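Local coordinates for Orf c02003 protein (Sulfolobus solfataricus P2, PDB 2Q00) that is of unknown function but belongs to the archaeal PaREP1 family and folds as a small, mainly helical protein, at residues T5-L18 with A26-L40. Sequence-based numbering, arbitrary orientation.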
loop_
_atom_site.group_PDB
_atom_site.type_symbol
_atom_site.label_atom_id
_atom_site.label_comp_id
_atom_site.label_asym_id
_atom_site.label_seq_id
_atom_site.Cartn_x
_atom_site.Cartn_y
_atom_site.Cartn_z
ATOM N N THR A 5 1.178 13.032 2.441
ATOM C CA THR A 5 2.240 12.141 2.022
ATOM C C THR A 5 1.821 11.604 0.671
ATOM O O THR A 5 0.663 11.752 0.277
ATOM C CB THR A 5 2.379 10.980 3.013
ATOM O OG1 THR A 5 1.124 10.292 3.125
ATOM C CG2 THR A 5 2.768 11.510 4.388
ATOM N N SER A 6 2.751 11.011 -0.061
ATOM C CA SER A 6 2.398 10.433 -1.351
ATOM C C SER A 6 1.381 9.299 -1.112
ATOM O O SER A 6 0.486 9.060 -1.921
ATOM C CB SER A 6 3.646 9.876 -2.024
ATOM O OG SER A 6 4.307 8.962 -1.169
ATOM N N ALA A 7 1.525 8.618 0.021
ATOM C CA ALA A 7 0.626 7.520 0.385
ATOM C C ALA A 7 -0.813 8.034 0.493
ATOM O O ALA A 7 -1.732 7.481 -0.128
ATOM C CB ALA A 7 1.062 6.909 1.706
ATOM N N GLU A 8 -0.993 9.106 1.264
ATOM C CA GLU A 8 -2.309 9.711 1.458
ATOM C C GLU A 8 -2.948 10.186 0.166
ATOM O O GLU A 8 -4.169 10.088 -0.007
ATOM C CB GLU A 8 -2.207 10.875 2.435
ATOM C CG GLU A 8 -1.881 10.441 3.845
ATOM C CD GLU A 8 -1.513 11.599 4.758
ATOM O OE1 GLU A 8 -0.421 12.184 4.566
ATOM O OE2 GLU A 8 -2.315 11.921 5.666
ATOM N N VAL A 9 -2.125 10.685 -0.748
ATOM C CA VAL A 9 -2.622 11.185 -2.025
ATOM C C VAL A 9 -3.141 10.071 -2.931
ATOM O O VAL A 9 -4.202 10.206 -3.550
ATOM C CB VAL A 9 -1.539 11.977 -2.779
ATOM C CG1 VAL A 9 -2.075 12.421 -4.115
ATOM C CG2 VAL A 9 -1.123 13.184 -1.961
ATOM N N TYR A 10 -2.385 8.982 -3.031
ATOM C CA TYR A 10 -2.827 7.852 -3.843
ATOM C C TYR A 10 -4.144 7.313 -3.307
ATOM O O TYR A 10 -5.033 6.986 -4.074
ATOM C CB TYR A 10 -1.766 6.745 -3.856
ATOM C CG TYR A 10 -0.695 6.979 -4.883
ATOM C CD1 TYR A 10 -1.027 7.135 -6.235
ATOM C CD2 TYR A 10 0.650 7.006 -4.522
ATOM C CE1 TYR A 10 -0.040 7.295 -7.197
ATOM C CE2 TYR A 10 1.646 7.174 -5.480
ATOM C CZ TYR A 10 1.299 7.306 -6.814
ATOM O OH TYR A 10 2.291 7.357 -7.768
ATOM N N TYR A 11 -4.261 7.231 -1.987
ATOM C CA TYR A 11 -5.482 6.746 -1.354
ATOM C C TYR A 11 -6.684 7.612 -1.754
ATOM O O TYR A 11 -7.722 7.101 -2.189
ATOM C CB TYR A 11 -5.345 6.767 0.170
ATOM C CG TYR A 11 -6.453 6.015 0.878
ATOM C CD1 TYR A 11 -6.448 4.615 0.928
ATOM C CD2 TYR A 11 -7.524 6.694 1.456
ATOM C CE1 TYR A 11 -7.479 3.914 1.529
ATOM C CE2 TYR A 11 -8.565 6.003 2.061
ATOM C CZ TYR A 11 -8.539 4.611 2.096
ATOM O OH TYR A 11 -9.572 3.920 2.688
ATOM N N GLU A 12 -6.541 8.925 -1.588
ATOM C CA GLU A 12 -7.612 9.844 -1.944
ATOM C C GLU A 12 -7.993 9.671 -3.412
ATOM O O GLU A 12 -9.181 9.657 -3.737
ATOM C CB GLU A 12 -7.191 11.281 -1.678
ATOM N N GLU A 13 -7.001 9.537 -4.296
ATOM C CA GLU A 13 -7.298 9.345 -5.717
ATOM C C GLU A 13 -7.991 7.979 -5.950
ATOM O O GLU A 13 -8.848 7.847 -6.842
ATOM C CB GLU A 13 -6.019 9.435 -6.567
ATOM C CG GLU A 13 -5.216 10.727 -6.405
ATOM C CD GLU A 13 -3.997 10.775 -7.343
ATOM O OE1 GLU A 13 -3.295 9.735 -7.470
ATOM O OE2 GLU A 13 -3.735 11.850 -7.949
ATOM N N ALA A 14 -7.626 6.968 -5.158
ATOM C CA ALA A 14 -8.260 5.656 -5.294
ATOM C C ALA A 14 -9.726 5.827 -4.866
ATOM O O ALA A 14 -10.638 5.343 -5.533
ATOM C CB ALA A 14 -7.561 4.622 -4.414
ATOM N N GLU A 15 -9.935 6.537 -3.761
ATOM C CA GLU A 15 -11.274 6.802 -3.248
ATOM C C GLU A 15 -12.147 7.475 -4.319
ATOM O O GLU A 15 -13.309 7.112 -4.498
ATOM C CB GLU A 15 -11.187 7.711 -2.023
ATOM C CG GLU A 15 -10.469 7.121 -0.827
ATOM C CD GLU A 15 -11.364 6.219 0.006
ATOM O OE1 GLU A 15 -11.562 5.039 -0.369
ATOM O OE2 GLU A 15 -11.884 6.694 1.039
ATOM N N GLU A 16 -11.586 8.451 -5.031
ATOM C CA GLU A 16 -12.333 9.156 -6.073
ATOM C C GLU A 16 -12.820 8.204 -7.161
ATOM O O GLU A 16 -13.996 8.218 -7.528
ATOM C CB GLU A 16 -11.473 10.252 -6.718
ATOM C CG GLU A 16 -11.288 11.507 -5.867
ATOM C CD GLU A 16 -10.528 12.622 -6.598
ATOM O OE1 GLU A 16 -10.489 13.756 -6.064
ATOM O OE2 GLU A 16 -9.968 12.366 -7.698
ATOM N N PHE A 17 -11.901 7.396 -7.685
ATOM C CA PHE A 17 -12.210 6.421 -8.725
ATOM C C PHE A 17 -13.282 5.441 -8.275
ATOM O O PHE A 17 -14.173 5.083 -9.051
ATOM C CB PHE A 17 -10.951 5.644 -9.104
ATOM C CG PHE A 17 -10.021 6.399 -9.995
ATOM C CD1 PHE A 17 -10.460 6.870 -11.230
ATOM C CD2 PHE A 17 -8.698 6.615 -9.616
ATOM C CE1 PHE A 17 -9.597 7.547 -12.084
ATOM C CE2 PHE A 17 -7.816 7.290 -10.458
ATOM C CZ PHE A 17 -8.264 7.757 -11.700
ATOM N N LEU A 18 -13.180 5.008 -7.021
ATOM C CA LEU A 18 -14.141 4.067 -6.449
ATOM C C LEU A 18 -15.533 4.709 -6.511
ATOM O O LEU A 18 -16.490 4.108 -7.005
ATOM C CB LEU A 18 -13.767 3.768 -4.994
ATOM C CG LEU A 18 -14.211 2.441 -4.369
ATOM C CD1 LEU A 18 -13.995 2.496 -2.845
ATOM C CD2 LEU A 18 -15.680 2.171 -4.689
ATOM N N ALA A 26 -9.079 2.512 -9.288
ATOM C CA ALA A 26 -9.049 2.605 -7.839
ATOM C C ALA A 26 -8.110 1.555 -7.253
ATOM O O ALA A 26 -7.241 1.881 -6.434
ATOM C CB ALA A 26 -10.468 2.439 -7.270
ATOM N N CYS A 27 -8.277 0.300 -7.668
ATOM C CA CYS A 27 -7.417 -0.783 -7.176
ATOM C C CYS A 27 -5.940 -0.440 -7.323
ATOM O O CYS A 27 -5.154 -0.589 -6.386
ATOM C CB CYS A 27 -7.694 -2.091 -7.937
ATOM S SG CYS A 27 -9.299 -2.839 -7.583
ATOM N N GLU A 28 -5.563 0.014 -8.510
ATOM C CA GLU A 28 -4.176 0.359 -8.768
ATOM C C GLU A 28 -3.691 1.515 -7.891
ATOM O O GLU A 28 -2.544 1.515 -7.440
ATOM C CB GLU A 28 -3.980 0.687 -10.253
ATOM C CG GLU A 28 -2.509 0.824 -10.661
ATOM C CD GLU A 28 -1.587 -0.182 -9.958
ATOM O OE1 GLU A 28 -1.891 -1.397 -9.947
ATOM O OE2 GLU A 28 -0.550 0.250 -9.410
ATOM N N LYS A 29 -4.561 2.492 -7.636
ATOM C CA LYS A 29 -4.174 3.628 -6.806
ATOM C C LYS A 29 -4.061 3.206 -5.359
ATOM O O LYS A 29 -3.182 3.690 -4.629
ATOM C CB LYS A 29 -5.171 4.778 -6.946
ATOM C CG LYS A 29 -4.755 5.827 -7.973
ATOM C CD LYS A 29 -5.012 5.399 -9.398
ATOM C CE LYS A 29 -3.903 5.878 -10.335
ATOM N NZ LYS A 29 -3.436 7.264 -10.048
ATOM N N TYR A 30 -4.949 2.304 -4.941
ATOM C CA TYR A 30 -4.913 1.796 -3.576
ATOM C C TYR A 30 -3.611 1.039 -3.393
ATOM O O TYR A 30 -2.986 1.112 -2.340
ATOM C CB TYR A 30 -6.084 0.854 -3.308
ATOM C CG TYR A 30 -7.402 1.544 -3.028
ATOM C CD1 TYR A 30 -7.540 2.393 -1.932
ATOM C CD2 TYR A 30 -8.516 1.333 -3.852
ATOM C CE1 TYR A 30 -8.751 3.019 -1.657
ATOM C CE2 TYR A 30 -9.741 1.950 -3.586
ATOM C CZ TYR A 30 -9.853 2.798 -2.479
ATOM O OH TYR A 30 -11.048 3.418 -2.175
ATOM N N TYR A 31 -3.207 0.297 -4.420
ATOM C CA TYR A 31 -1.968 -0.456 -4.326
ATOM C C TYR A 31 -0.783 0.511 -4.253
ATOM O O TYR A 31 0.110 0.346 -3.431
ATOM C CB TYR A 31 -1.807 -1.391 -5.522
ATOM C CG TYR A 31 -0.516 -2.178 -5.477
ATOM C CD1 TYR A 31 -0.275 -3.099 -4.451
ATOM C CD2 TYR A 31 0.474 -1.990 -6.445
ATOM C CE1 TYR A 31 0.915 -3.808 -4.394
ATOM C CE2 TYR A 31 1.667 -2.696 -6.395
ATOM C CZ TYR A 31 1.881 -3.602 -5.362
ATOM O OH TYR A 31 3.069 -4.275 -5.274
ATOM N N LYS A 32 -0.775 1.516 -5.123
ATOM C CA LYS A 32 0.295 2.508 -5.116
ATOM C C LYS A 32 0.342 3.196 -3.756
ATOM O O LYS A 32 1.417 3.510 -3.260
ATOM C CB LYS A 32 0.086 3.540 -6.225
ATOM C CG LYS A 32 0.439 3.020 -7.605
ATOM C CD LYS A 32 0.260 4.088 -8.668
ATOM C CE LYS A 32 0.713 3.606 -10.050
ATOM N NZ LYS A 32 0.608 4.733 -11.043
ATOM N N ALA A 33 -0.825 3.417 -3.156
ATOM C CA ALA A 33 -0.895 4.031 -1.836
ATOM C C ALA A 33 -0.170 3.117 -0.860
ATOM O O ALA A 33 0.555 3.579 0.025
ATOM C CB ALA A 33 -2.367 4.221 -1.388
ATOM N N ALA A 34 -0.367 1.812 -1.028
ATOM C CA ALA A 34 0.267 0.822 -0.155
ATOM C C ALA A 34 1.773 0.785 -0.359
ATOM O O ALA A 34 2.539 0.709 0.605
ATOM C CB ALA A 34 -0.323 -0.558 -0.403
ATOM N N GLU A 35 2.204 0.845 -1.614
ATOM C CA GLU A 35 3.626 0.812 -1.881
ATOM C C GLU A 35 4.328 1.979 -1.179
ATOM O O GLU A 35 5.358 1.793 -0.520
ATOM C CB GLU A 35 3.885 0.867 -3.377
ATOM C CG GLU A 35 5.370 0.840 -3.706
ATOM C CD GLU A 35 5.651 0.784 -5.195
ATOM O OE1 GLU A 35 5.011 -0.039 -5.893
ATOM O OE2 GLU A 35 6.522 1.556 -5.658
ATOM N N GLU A 36 3.743 3.172 -1.299
ATOM C CA GLU A 36 4.300 4.371 -0.683
ATOM C C GLU A 36 4.313 4.273 0.834
ATOM O O GLU A 36 5.229 4.778 1.489
ATOM C CB GLU A 36 3.505 5.606 -1.105
ATOM C CG GLU A 36 3.527 5.861 -2.600
ATOM C CD GLU A 36 4.926 6.108 -3.114
ATOM O OE1 GLU A 36 5.590 7.022 -2.584
ATOM O OE2 GLU A 36 5.358 5.389 -4.044
ATOM N N ALA A 37 3.298 3.632 1.394
ATOM C CA ALA A 37 3.218 3.480 2.840
ATOM C C ALA A 37 4.400 2.658 3.328
ATOM O O ALA A 37 5.000 2.962 4.360
ATOM C CB ALA A 37 1.917 2.802 3.223
ATOM N N ILE A 38 4.729 1.613 2.574
ATOM C CA ILE A 38 5.851 0.743 2.916
ATOM C C ILE A 38 7.185 1.501 2.819
ATOM O O ILE A 38 8.017 1.429 3.733
ATOM C CB ILE A 38 5.920 -0.477 1.973
ATOM C CG1 ILE A 38 4.653 -1.338 2.119
ATOM C CG2 ILE A 38 7.174 -1.273 2.277
ATOM C CD1 ILE A 38 4.480 -1.992 3.502
ATOM N N LYS A 39 7.387 2.213 1.710
ATOM C CA LYS A 39 8.613 2.981 1.540
ATOM C C LYS A 39 8.767 3.941 2.720
ATOM O O LYS A 39 9.819 4.003 3.354
ATOM C CB LYS A 39 8.587 3.771 0.231
ATOM C CG LYS A 39 8.606 2.913 -1.018
ATOM C CD LYS A 39 8.599 3.749 -2.282
ATOM C CE LYS A 39 8.510 2.874 -3.519
ATOM N NZ LYS A 39 8.399 3.710 -4.745
ATOM N N LEU A 40 7.705 4.668 3.028
ATOM C CA LEU A 40 7.740 5.619 4.133
ATOM C C LEU A 40 8.136 4.941 5.431
ATOM O O LEU A 40 8.936 5.466 6.205
ATOM C CB LEU A 40 6.372 6.288 4.301
ATOM C CG LEU A 40 6.308 7.488 5.242
ATOM C CD1 LEU A 40 7.275 8.562 4.752
ATOM C CD2 LEU A 40 4.873 8.027 5.294
#
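Tyr-10 and Tyr-30, one from each helix, make the two largest contributions to the packing between 5-18 and 26-40, with Lys-29 close behind. The ring of Tyr-10 lies across the second helix as a knob among Lys-29, Lys-32, Ala-33 and Glu-36. CB of Lys-32 sits over its face, 3.6 Å from the Tyr-10 ring centroid, in a CH-pi contact, while CG of Glu-36 meets the ring edge. Chi1 of -84° sets Tyr-10 CG beside its own backbone N and opposite the carbonyl carbon, which brings the ring across the Lys-32 chain. With an alanine in place of Tyr-10, Glu-36 CG would probably lose its packing and Lys-32 the ring under it, leaving the lysine freer to turn. Tyr-30 fills the matching hole among Tyr-11, Ala-14, Glu-15 and Leu-18. The methyl of Ala-14 covers one face of this ring, and its edge points at the face of Tyr-11 in an offset edge-to-face pair, planes 70° apart. Lys-29, bent along its chain, is a third knob; its CD lies 3.5 Å from Phe-17 CE2.

Polar contacts flank this apolar seam. Tyr-30 OH donates to Glu-15 OE1 in a very short bond of 2.5 Å, near the tyrosine ring plane. Ser-6 OG donates a hydrogen bond to Glu-36 OE1 at 2.7 Å, on the anti side of the carboxylate, and Glu-13 OE1 forms a loose salt bridge with Lys-29 NZ at 3.6 Å.

Alanines let the backbones approach, with Ala-7 CA 4.4 Å from Ala-33 CA and Ala-14 CA 4.1 Å from Ala-26 CA. Helix 101-122 adds Lys-108 beside Leu-18 and Tyr-30. The axes of 6-18 and 26-40 come within 7.5 Å, at 167°, and the two helices make an alanine-lined antiparallel helical hairpin with knobs-into-holes packing, within an all-helical fold.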